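Local coordinates for protein, related to general stress protein 26(GS26) of B.subtilis (Clostridium acetobutylicum, PDB 2HQ7) that belongs to the pyridoxamine 5'-phosphate oxidase family, is related to a general stress protein, and probably binds a flavin cofactor as an oxidoreductase, at the interface of chains A and B. Residues are numbered along the deposited sequence; one frame, centred on the assembly and turned at random. Chains: chain A/B, Protein, related to general stress protein 26(GS26) of B.subtilis.

The interface of chains A and B. Residues chain A 32-34; chain B 69, 82, 84, 130.
B:Cys69 and A:Ile34 meet at the centre of this patch, where the beginning of strand 32-43 of chain A lies across strands 67-74 and 79-90 of chain B. The patch belongs to a two-fold symmetric interface between copies of one protein; pairing of this kind is usual in the pyridoxamine 5'-phosphate oxidase family, so the dimer is probably biological. The thiol SG of B:Cys69 lies 3.5 Å from CG1 of A:Ile34 and 3.7 Å from its terminal methyl CD1, so the longer branch of the isoleucine runs alongside the sulfur. With chi1 at -60°, CG1 stands beside the backbone N of A:Ile34, on the side facing the cysteine. Isoleucine, apolar and beta-branched, suits a strand and offers the sulfur a hydrocarbon branch. A short, polarisable cysteine side chain lets the two strands come close: CB of B:Cys69 comes to 3.4 Å from the carbonyl O of A:Pro32.

B:Met82, built as selenomethionine, supplies further apolar surface. Its chain bends at chi3 (76°), turning the methyl CE towards the carboxamide of A:Asn33, while SE packs 3.8 Å from CA of that residue and 3.5 Å from the backbone N of A:Ile34. A flexible, unbranched side chain can bend to lay SE against the backbone and CE against the carboxamide. The side chain of A:Asn33 crosses that of B:Met82 at a slant, its amide end reaching on towards CG2 of B:Val84. Asparagine suits this place because its carboxamide can bond back to its own strand while its flank packs on B:Met82: ND2 donates a hydrogen bond of 2.6 Å to the carbonyl O of A:Pro32, approaching from above the carbonyl plane, with the acceptor close to the amide plane of A:Asn33.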
# COMPACT_ATOMS: atom_id res chain seq x y z
N PRO A 32 -3.02 -1.97 9.99
CA PRO A 32 -1.96 -2.04 9.00
C PRO A 32 -1.35 -0.68 8.79
O PRO A 32 -1.96 0.35 9.09
CB PRO A 32 -2.67 -2.49 7.71
CG PRO A 32 -4.06 -2.84 8.11
CD PRO A 32 -4.35 -2.17 9.37
N ASN A 33 -0.13 -0.68 8.26
CA ASN A 33 0.55 0.53 7.98
C ASN A 33 1.18 0.29 6.61
O ASN A 33 1.51 -0.86 6.28
CB ASN A 33 1.64 0.80 9.03
CG ASN A 33 1.14 1.47 10.29
OD1 ASN A 33 1.96 1.83 11.11
ND2 ASN A 33 -0.18 1.57 10.50
N ILE A 34 1.28 1.33 5.81
CA ILE A 34 1.96 1.25 4.50
C ILE A 34 3.00 2.36 4.35
O ILE A 34 2.75 3.49 4.76
CB ILE A 34 0.96 1.46 3.37
CG1 ILE A 34 -0.16 0.40 3.36
CG2 ILE A 34 1.68 1.48 2.05
CD1 ILE A 34 -1.25 0.67 2.31
N CYS B 69 -5.71 1.02 6.63
CA CYS B 69 -5.05 2.26 6.33
C CYS B 69 -5.15 2.55 4.85
O CYS B 69 -5.34 1.65 4.02
CB CYS B 69 -3.62 2.24 6.80
SG CYS B 69 -2.52 1.43 5.71
N MSE B 82 -0.08 8.62 4.47
CA MSE B 82 -0.81 7.47 4.99
C MSE B 82 -1.80 7.93 6.02
O MSE B 82 -1.46 8.69 6.92
CB MSE B 82 0.13 6.47 5.65
CG MSE B 82 -0.63 5.42 6.46
SE MSE B 82 0.44 4.28 7.54
CE MSE B 82 0.95 5.37 9.10
N VAL B 84 -4.69 6.38 8.82
CA VAL B 84 -5.04 5.21 9.59
C VAL B 84 -6.41 5.41 10.26
O VAL B 84 -6.73 6.49 10.76
CB VAL B 84 -3.97 4.92 10.66
CG1 VAL B 84 -4.46 3.78 11.64
CG2 VAL B 84 -2.69 4.59 10.01
N TYR B 130 4.93 11.61 4.49
CA TYR B 130 6.33 11.25 4.26
C TYR B 130 6.85 12.13 3.14
O TYR B 130 6.17 12.32 2.15
CB TYR B 130 6.52 9.80 3.83
CG TYR B 130 5.95 8.71 4.74
CD1 TYR B 130 4.61 8.28 4.61
CD2 TYR B 130 6.76 8.05 5.67
CE1 TYR B 130 4.09 7.25 5.41
CE2 TYR B 130 6.24 7.01 6.50
CZ TYR B 130 4.90 6.62 6.35
OH TYR B 130 4.37 5.60 7.15